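Local coordinates for protein Lhca5 (Dunaliella salina, PDB 6SL5) that binds chlorophylls a and b and lutein and, as a light-harvesting protein of the chlorophyll a-b binding family, probably passes absorbed light energy to photosystem I, at residues A3-D8 against M23-L28; S91-K96 against F109-P114. All coordinates share one frame; numbering follows the deposited sequence.

Contact 1 (A3-D8 against M23-L28); sequences AIPLAD and MGFDPL. With CLA (chlorophyll a), chain B.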
loop_
_atom_site.group_PDB
_atom_site.type_symbol
_atom_site.label_atom_id
_atom_site.label_comp_id
_atom_site.label_asym_id
_atom_site.label_seq_id
_atom_site.Cartn_x
_atom_site.Cartn_y
_atom_site.Cartn_z
ATOM N N ALA R 3 -65.104 -22.000 -25.307
ATOM C CA ALA R 3 -64.435 -23.007 -26.169
ATOM C C ALA R 3 -63.058 -23.385 -25.612
ATOM O O ALA R 3 -62.866 -24.589 -25.335
ATOM C CB ALA R 3 -64.335 -22.483 -27.581
ATOM N N ILE R 4 -62.121 -22.418 -25.556
ATOM C CA ILE R 4 -60.714 -22.537 -25.033
ATOM C C ILE R 4 -59.761 -23.224 -26.041
ATOM O O ILE R 4 -60.173 -24.187 -26.718
ATOM C CB ILE R 4 -60.649 -23.083 -23.583
ATOM C CG1 ILE R 4 -61.679 -22.405 -22.675
ATOM C CG2 ILE R 4 -59.256 -22.944 -22.994
ATOM C CD1 ILE R 4 -61.477 -20.915 -22.525
ATOM N N PRO R 5 -58.466 -22.829 -26.121
ATOM C CA PRO R 5 -57.521 -23.382 -27.099
ATOM C C PRO R 5 -57.207 -24.870 -26.892
ATOM O O PRO R 5 -57.699 -25.678 -27.647
ATOM C CB PRO R 5 -56.226 -22.578 -26.895
ATOM C CG PRO R 5 -56.619 -21.425 -26.000
ATOM C CD PRO R 5 -57.791 -21.931 -25.188
ATOM N N LEU R 6 -56.398 -25.201 -25.882
ATOM C CA LEU R 6 -56.043 -26.629 -25.664
ATOM C C LEU R 6 -56.841 -27.183 -24.479
ATOM O O LEU R 6 -56.702 -26.634 -23.369
ATOM C CB LEU R 6 -54.533 -26.735 -25.427
ATOM C CG LEU R 6 -54.018 -26.111 -24.131
ATOM C CD1 LEU R 6 -54.070 -27.116 -22.990
ATOM C CD2 LEU R 6 -52.599 -25.594 -24.310
ATOM N N ALA R 7 -57.624 -28.239 -24.732
ATOM C CA ALA R 7 -58.461 -28.922 -23.718
ATOM C C ALA R 7 -59.174 -27.900 -22.826
ATOM O O ALA R 7 -60.073 -27.192 -23.321
ATOM C CB ALA R 7 -57.601 -29.856 -22.900
ATOM N N ASP R 8 -58.751 -27.825 -21.562
ATOM C CA ASP R 8 -59.324 -26.902 -20.544
ATOM C C ASP R 8 -58.204 -25.979 -20.047
ATOM O O ASP R 8 -57.345 -26.464 -19.287
ATOM C CB ASP R 8 -59.991 -27.658 -19.392
ATOM C CG ASP R 8 -61.414 -28.097 -19.692
ATOM O OD1 ASP R 8 -62.184 -28.282 -18.728
ATOM O OD2 ASP R 8 -61.741 -28.255 -20.885
ATOM N N MET R 23 -60.792 -16.676 -27.968
ATOM C CA MET R 23 -60.593 -18.147 -27.915
ATOM C C MET R 23 -59.969 -18.517 -26.567
ATOM O O MET R 23 -59.830 -19.716 -26.301
ATOM C CB MET R 23 -59.694 -18.630 -29.056
ATOM C CG MET R 23 -60.405 -18.680 -30.394
ATOM S SD MET R 23 -61.833 -19.794 -30.366
ATOM C CE MET R 23 -62.525 -19.483 -31.990
ATOM N N GLY R 24 -59.637 -17.510 -25.750
ATOM C CA GLY R 24 -59.020 -17.722 -24.426
ATOM C C GLY R 24 -57.507 -17.831 -24.510
ATOM O O GLY R 24 -56.872 -18.024 -23.456
ATOM N N PHE R 25 -56.947 -17.698 -25.717
ATOM C CA PHE R 25 -55.476 -17.770 -25.908
ATOM C C PHE R 25 -54.922 -16.355 -26.086
ATOM O O PHE R 25 -55.299 -15.682 -27.065
ATOM C CB PHE R 25 -55.108 -18.604 -27.136
ATOM C CG PHE R 25 -53.669 -18.453 -27.562
ATOM C CD1 PHE R 25 -53.278 -17.401 -28.375
ATOM C CD2 PHE R 25 -52.701 -19.346 -27.133
ATOM C CE1 PHE R 25 -51.955 -17.255 -28.760
ATOM C CE2 PHE R 25 -51.378 -19.199 -27.518
ATOM C CZ PHE R 25 -51.008 -18.154 -28.332
ATOM N N ASP R 26 -54.051 -15.937 -25.165
ATOM C CA ASP R 26 -53.425 -14.588 -25.222
ATOM C C ASP R 26 -52.173 -14.542 -24.338
ATOM O O ASP R 26 -52.069 -13.618 -23.513
ATOM C CB ASP R 26 -54.415 -13.461 -24.914
ATOM C CG ASP R 26 -54.764 -12.620 -26.130
ATOM O OD1 ASP R 26 -54.173 -12.861 -27.200
ATOM O OD2 ASP R 26 -55.618 -11.720 -25.995
ATOM N N PRO R 27 -51.131 -15.540 -24.511
ATOM C CA PRO R 27 -49.599 -15.935 -23.891
ATOM C C PRO R 27 -48.725 -14.674 -23.935
ATOM O O PRO R 27 -48.856 -13.946 -24.911
ATOM C CB PRO R 27 -49.056 -17.034 -24.804
ATOM C CG PRO R 27 -49.876 -16.868 -26.051
ATOM C CD PRO R 27 -51.269 -16.592 -25.529
ATOM N N LEU R 28 -47.990 -14.418 -22.839
ATOM C CA LEU R 28 -47.032 -13.295 -22.580
ATOM C C LEU R 28 -47.760 -11.991 -22.213
ATOM O O LEU R 28 -47.067 -10.976 -22.009
ATOM C CB LEU R 28 -46.019 -13.102 -23.719
ATOM C CG LEU R 28 -44.889 -14.128 -23.790
ATOM C CD1 LEU R 28 -45.441 -15.543 -23.882
ATOM C CD2 LEU R 28 -43.972 -13.837 -24.968
HETATM MG MG CLA B . -54.795 -12.629 -32.891
HETATM C CHA CLA B . -56.404 -12.655 -29.821
HETATM C CHB CLA B . -54.232 -9.256 -32.603
HETATM C CHC CLA B . -53.246 -12.762 -35.787
HETATM C CHD CLA B . -55.447 -16.118 -33.152
HETATM N NA CLA B . -55.261 -11.101 -31.369
HETATM C C1A CLA B . -55.900 -11.293 -30.215
HETATM C C2A CLA B . -56.082 -10.020 -29.434
HETATM C C3A CLA B . -55.410 -9.001 -30.344
HETATM C C4A CLA B . -54.929 -9.802 -31.513
HETATM C CMA CLA B . -56.169 -7.717 -30.532
HETATM C CAA CLA B . -55.232 -9.918 -28.185
HETATM C CBA CLA B . -53.754 -10.007 -28.555
HETATM C CGA CLA B . -52.915 -9.413 -27.452
HETATM O O1A CLA B . -53.126 -9.746 -26.299
HETATM O O2A CLA B . -51.972 -8.541 -27.762
HETATM N NB CLA B . -53.872 -11.219 -34.025
HETATM C C1B CLA B . -53.735 -9.888 -33.761
HETATM C C2B CLA B . -53.017 -9.253 -34.837
HETATM C C3B CLA B . -52.748 -10.249 -35.732
HETATM C C4B CLA B . -53.297 -11.494 -35.201
HETATM C CMB CLA B . -52.649 -7.797 -34.951
HETATM C CAB CLA B . -52.025 -10.120 -37.014
HETATM C CBB CLA B . -51.373 -8.808 -37.376
HETATM N NC CLA B . -54.400 -14.199 -34.235
HETATM C C1C CLA B . -53.756 -14.020 -35.381
HETATM C C2C CLA B . -53.633 -15.269 -36.170
HETATM C C3C CLA B . -54.254 -16.215 -35.400
HETATM C C4C CLA B . -54.730 -15.537 -34.199
HETATM C CMC CLA B . -52.968 -15.443 -37.509
HETATM C CAC CLA B . -54.421 -17.677 -35.735
HETATM C CBC CLA B . -53.466 -18.500 -34.901
HETATM N ND CLA B . -55.661 -14.080 -31.850
HETATM C C1D CLA B . -55.885 -15.417 -32.004
HETATM C C2D CLA B . -56.618 -15.990 -30.879
HETATM C C3D CLA B . -56.811 -14.899 -30.039
HETATM C C4D CLA B . -56.235 -13.774 -30.625
HETATM C CMD CLA B . -57.117 -17.370 -30.545
HETATM C CAD CLA B . -57.396 -14.523 -28.768
HETATM O OBD CLA B . -57.724 -15.297 -27.886
HETATM C CBD CLA B . -57.179 -13.048 -28.587
HETATM C CGD CLA B . -58.493 -12.325 -28.595
HETATM O O1D CLA B . -59.227 -12.381 -29.566
HETATM O O2D CLA B . -58.872 -11.610 -27.539
HETATM C CED CLA B . -60.095 -12.008 -26.925
HETATM C C1 CLA B . -51.782 -8.092 -29.140
HETATM C C2 CLA B . -51.270 -9.014 -30.220
HETATM C C3 CLA B . -50.357 -8.579 -31.102
HETATM C C4 CLA B . -49.822 -7.180 -31.044
HETATM C C5 CLA B . -49.809 -9.454 -32.206
HETATM C C6 CLA B . -48.660 -10.303 -31.676
HETATM C C7 CLA B . -47.312 -9.654 -31.963
HETATM C C8 CLA B . -46.546 -10.424 -33.034
HETATM C C9 CLA B . -47.502 -11.057 -34.038
HETATM C C10 CLA B . -45.669 -11.483 -32.377
HETATM C C11 CLA B . -44.490 -11.851 -33.270
HETATM C C12 CLA B . -44.760 -13.142 -34.031
HETATM C C13 CLA B . -45.215 -14.248 -33.088
HETATM C C14 CLA B . -44.033 -14.847 -32.335
HETATM C C15 CLA B . -45.959 -15.318 -33.877
HETATM C C16 CLA B . -45.245 -15.638 -35.186
HETATM C C17 CLA B . -46.251 -15.899 -36.301
HETATM C C18 CLA B . -45.899 -17.161 -37.080
HETATM C C19 CLA B . -47.149 -17.974 -37.395
HETATM C C20 CLA B . -45.137 -16.820 -38.354
#
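I4 and G24 bring the two irregular segments to 5.1 Å between CA atoms, and P5 and F25 follow one residue on, 6.1 Å apart at CA. No hydrogen bond joins the backbones here. Instead, the carbonyl oxygen of M23 faces carbon: I4 CA approaches M23 O at 3.2 Å in a CA-H...O contact, with 134° at the hydrogen, and P5 CD packs against the same oxygen. P5 has no N-H to offer it. On the apolar side, the proline ring meets the stem of F25, P5 CG lying 3.4 Å from F25 CB, and the two side chains cross obliquely. Residues 24-28 form the GFDPL sequence that precedes the first transmembrane helix, 34-63, in light-harvesting proteins, and P27 O hydrogen-bonds a lutein. F25 CG is anti to the backbone N (chi1 167°), and the ring beyond it leads away from 3-8, close to a bound chlorophyll b and a lutein. The same loop also borders a chlorophyll a: M23 N and F25 N each make a weak hydrogen bond to its keto oxygen OBD, at 3.4 and 3.3 Å from OBD respectively, while M23 CB and CG pack on its methyl CMD.

Contact 2 (S91-K96 against F109-P114); sequences SFLESK and FINSYP. With CLA (chlorophyll a), chain C.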
loop_
_atom_site.group_PDB
_atom_site.type_symbol
_atom_site.label_atom_id
_atom_site.label_comp_id
_atom_site.label_asym_id
_atom_site.label_seq_id
_atom_site.Cartn_x
_atom_site.Cartn_y
_atom_site.Cartn_z
ATOM N N SER R 91 -52.096 7.305 -48.902
ATOM C CA SER R 91 -51.923 8.208 -47.764
ATOM C C SER R 91 -53.197 8.989 -47.497
ATOM O O SER R 91 -53.618 9.136 -46.339
ATOM C CB SER R 91 -50.764 9.164 -48.020
ATOM O OG SER R 91 -51.160 10.173 -48.931
ATOM N N PHE R 92 -53.836 9.475 -48.566
ATOM C CA PHE R 92 -55.094 10.205 -48.403
ATOM C C PHE R 92 -56.182 9.287 -47.834
ATOM O O PHE R 92 -56.855 9.624 -46.840
ATOM C CB PHE R 92 -55.476 10.816 -49.757
ATOM C CG PHE R 92 -56.941 11.052 -49.955
ATOM C CD1 PHE R 92 -57.686 10.194 -50.751
ATOM C CD2 PHE R 92 -57.564 12.159 -49.399
ATOM C CE1 PHE R 92 -59.030 10.414 -50.964
ATOM C CE2 PHE R 92 -58.915 12.384 -49.606
ATOM C CZ PHE R 92 -59.648 11.506 -50.389
ATOM N N LEU R 93 -56.312 8.089 -48.419
ATOM C CA LEU R 93 -57.289 7.094 -47.977
ATOM C C LEU R 93 -57.060 6.652 -46.525
ATOM O O LEU R 93 -58.012 6.525 -45.739
ATOM C CB LEU R 93 -57.199 5.902 -48.933
ATOM C CG LEU R 93 -57.951 4.611 -48.677
ATOM C CD1 LEU R 93 -59.302 4.958 -48.791
ATOM C CD2 LEU R 93 -57.664 3.564 -49.726
ATOM N N GLU R 94 -55.797 6.433 -46.147
ATOM C CA GLU R 94 -55.456 5.981 -44.801
ATOM C C GLU R 94 -55.690 7.054 -43.760
ATOM O O GLU R 94 -56.097 6.743 -42.632
ATOM C CB GLU R 94 -54.002 5.516 -44.741
ATOM C CG GLU R 94 -53.727 4.131 -45.326
ATOM C CD GLU R 94 -54.399 2.985 -44.590
ATOM O OE1 GLU R 94 -55.630 2.812 -44.632
ATOM O OE2 GLU R 94 -53.680 2.201 -43.979
ATOM N N SER R 95 -55.413 8.317 -44.109
ATOM C CA SER R 95 -55.655 9.410 -43.176
ATOM C C SER R 95 -57.142 9.513 -42.879
ATOM O O SER R 95 -57.544 9.731 -41.724
ATOM C CB SER R 95 -55.109 10.715 -43.748
ATOM O OG SER R 95 -55.257 11.779 -42.829
ATOM N N LYS R 96 -57.969 9.296 -43.913
ATOM C CA LYS R 96 -59.414 9.305 -43.697
ATOM C C LYS R 96 -59.838 8.136 -42.814
ATOM O O LYS R 96 -60.711 8.292 -41.947
ATOM C CB LYS R 96 -60.179 9.249 -45.022
ATOM C CG LYS R 96 -59.888 10.368 -46.010
ATOM C CD LYS R 96 -59.882 11.753 -45.375
ATOM C CE LYS R 96 -61.272 12.196 -44.961
ATOM N NZ LYS R 96 -61.299 13.532 -44.325
ATOM N N PHE R 109 -64.821 0.964 -43.924
ATOM C CA PHE R 109 -65.330 1.889 -44.924
ATOM C C PHE R 109 -64.271 2.164 -45.962
ATOM O O PHE R 109 -63.092 1.966 -45.722
ATOM C CB PHE R 109 -65.778 3.218 -44.318
ATOM C CG PHE R 109 -64.781 3.858 -43.401
ATOM C CD1 PHE R 109 -64.730 3.514 -42.057
ATOM C CD2 PHE R 109 -63.935 4.847 -43.864
ATOM C CE1 PHE R 109 -63.835 4.107 -41.214
ATOM C CE2 PHE R 109 -63.044 5.450 -43.016
ATOM C CZ PHE R 109 -62.999 5.077 -41.687
ATOM N N ILE R 110 -64.713 2.655 -47.112
ATOM C CA ILE R 110 -63.825 3.025 -48.202
ATOM C C ILE R 110 -63.845 4.547 -48.286
ATOM O O ILE R 110 -64.918 5.165 -48.286
ATOM C CB ILE R 110 -64.224 2.340 -49.525
ATOM C CG1 ILE R 110 -63.415 2.887 -50.705
ATOM C CG2 ILE R 110 -65.721 2.423 -49.781
ATOM C CD1 ILE R 110 -61.950 2.539 -50.652
ATOM N N ASN R 111 -62.655 5.143 -48.312
ATOM C CA ASN R 111 -62.410 6.594 -48.366
ATOM C C ASN R 111 -62.976 7.246 -47.111
ATOM O O ASN R 111 -62.566 6.862 -46.004
ATOM C CB ASN R 111 -62.862 7.205 -49.690
ATOM C CG ASN R 111 -62.065 8.450 -50.025
ATOM O OD1 ASN R 111 -61.189 8.851 -49.257
ATOM N ND2 ASN R 111 -62.351 9.062 -51.168
ATOM N N SER R 112 -63.868 8.228 -47.224
ATOM C CA SER R 112 -64.418 8.944 -46.075
ATOM C C SER R 112 -65.914 8.697 -45.987
ATOM O O SER R 112 -66.710 9.494 -46.486
ATOM C CB SER R 112 -64.129 10.384 -46.228
ATOM O OG SER R 112 -64.752 10.895 -47.392
ATOM N N TYR R 113 -66.297 7.594 -45.339
ATOM C CA TYR R 113 -67.706 7.236 -45.167
ATOM C C TYR R 113 -67.867 6.392 -43.903
ATOM O O TYR R 113 -68.224 5.218 -43.993
ATOM C CB TYR R 113 -68.226 6.448 -46.375
ATOM C CG TYR R 113 -68.396 7.200 -47.674
ATOM C CD1 TYR R 113 -69.575 7.880 -47.954
ATOM C CD2 TYR R 113 -67.395 7.198 -48.640
ATOM C CE1 TYR R 113 -69.742 8.560 -49.149
ATOM C CE2 TYR R 113 -67.549 7.878 -49.835
ATOM C CZ TYR R 113 -68.725 8.554 -50.083
ATOM O OH TYR R 113 -68.879 9.227 -51.274
ATOM N N PRO R 114 -67.629 7.020 -42.649
ATOM C CA PRO R 114 -67.703 6.336 -41.322
ATOM C C PRO R 114 -68.185 4.893 -41.168
ATOM O O PRO R 114 -67.495 4.054 -40.587
ATOM C CB PRO R 114 -68.623 7.282 -40.543
ATOM C CG PRO R 114 -68.264 8.671 -41.094
ATOM C CD PRO R 114 -67.573 8.478 -42.447
HETATM MG MG CLA C . -51.492 0.726 -42.662
HETATM C CHA CLA C . -52.531 -0.460 -39.608
HETATM C CHB CLA C . -51.053 3.857 -41.310
HETATM C CHC CLA C . -50.503 1.776 -45.604
HETATM C CHD CLA C . -52.143 -2.382 -44.088
HETATM N NA CLA C . -51.741 1.623 -40.676
HETATM C C1A CLA C . -52.161 1.005 -39.588
HETATM C C2A CLA C . -52.113 1.943 -38.419
HETATM C C3A CLA C . -51.765 3.287 -39.017
HETATM C C4A CLA C . -51.495 2.913 -40.412
HETATM C CMA CLA C . -52.761 4.388 -38.723
HETATM C CAA CLA C . -50.974 1.450 -37.528
HETATM C CBA CLA C . -50.234 2.520 -36.751
HETATM C CGA CLA C . -48.891 2.616 -37.388
HETATM O O1A CLA C . -48.412 3.715 -37.517
HETATM O O2A CLA C . -48.308 1.532 -37.827
HETATM N NB CLA C . -50.867 2.525 -43.337
HETATM C C1B CLA C . -50.774 3.690 -42.657
HETATM C C2B CLA C . -50.287 4.734 -43.488
HETATM C C3B CLA C . -50.133 4.147 -44.726
HETATM C C4B CLA C . -50.513 2.741 -44.599
HETATM C CMB CLA C . -50.079 6.134 -42.966
HETATM C CAB CLA C . -49.674 4.688 -46.030
HETATM C CBB CLA C . -48.971 6.009 -46.246
HETATM N NC CLA C . -51.199 -0.230 -44.503
HETATM C C1C CLA C . -50.793 0.398 -45.587
HETATM C C2C CLA C . -50.657 -0.502 -46.748
HETATM C C3C CLA C . -51.022 -1.726 -46.284
HETATM C C4C CLA C . -51.380 -1.541 -44.878
HETATM C CMC CLA C . -50.201 -0.162 -48.133
HETATM C CAC CLA C . -51.015 -2.960 -47.153
HETATM C CBC CLA C . -50.175 -4.094 -46.620
HETATM N ND CLA C . -52.258 -0.971 -42.128
HETATM C C1D CLA C . -52.355 -2.166 -42.729
HETATM C C2D CLA C . -52.593 -3.200 -41.807
HETATM C C3D CLA C . -52.687 -2.529 -40.591
HETATM C C4D CLA C . -52.486 -1.184 -40.791
HETATM C CMD CLA C . -52.738 -4.643 -42.088
HETATM C CAD CLA C . -52.945 -2.703 -39.201
HETATM O OBD CLA C . -53.254 -3.748 -38.763
HETATM C CBD CLA C . -52.922 -1.387 -38.481
HETATM C CGD CLA C . -54.161 -0.846 -37.806
HETATM O O1D CLA C . -54.318 -0.930 -36.605
HETATM O O2D CLA C . -55.063 -0.151 -38.467
HETATM C CED CLA C . -55.418 1.050 -37.797
HETATM C C1 CLA C . -46.861 1.635 -37.784
#
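L93 and N111 come within 5.2 Å at CA, and K96 and S112 within 5.6 Å, where the loop 109-114 folds back beside helix 81-104. No hydrogen bond crosses; packing carries the contact, and N111 is its centre. The N111 carboxamide sits against the outer end of the F92 ring, N111 OD1 lying 3.2 Å from F92 CE1, with amide and ring planes 77° apart. F92 CG is anti to the backbone N (chi1 154°), which starts its ring out from the helix toward the loop. One helical turn on, K96 CG lies over the rim of one face of that ring, while K96 CB packs on N111 O at 3.5 Å. Bends at chi2 and chi3 bring K96 CE to 3.6 Å from S112 CB. L93 reaches the loop through one methyl: its CD1 touches the backbone at N111 N and packs 4.0 Å from I110 CD1. F109 turns the edge of its ring to K96 O, the nearest ring atom being CE2. E94 points the other way, to a chlorophyll a, where E94 OE2 lies over the ring, 2.9 Å from the magnesium, long for a bond but in the place of an axial ligand. R97 forms a salt bridge with the same oxygen, and this would probably offset the acid's charge. An alanine at E94 removes the carboxylate, which would probably leave the magnesium without an oxygen over it on this side and R97 without this salt-bridge mate. The loop lies along the side of helix 81-104 that carries F92, L93 and K96; F109 O, at its start, hydrogen-bonds a lutein, and the chain then runs on toward helix 124-145.

Contacts 1 and 2 follow each other along the chain without touching: their centres are 35 Å apart and their nearest atoms about 23 Å. Contact 1 is assembled from loops before helix 34-63, contact 2 from helix 81-104 and the loop after it. What relates them is pigment. Each has a backbone carbonyl that holds a hydroxyl end of a lutein, and the two luteins are different molecules; the pocket of one includes A51 and that of the other W50, so both lean on helix 34-63. Each contact also borders its own chlorophyll a, met by weak hydrogen bonds from backbone N-H groups in contact 1 and approached at its magnesium by a carboxylate in contact 2.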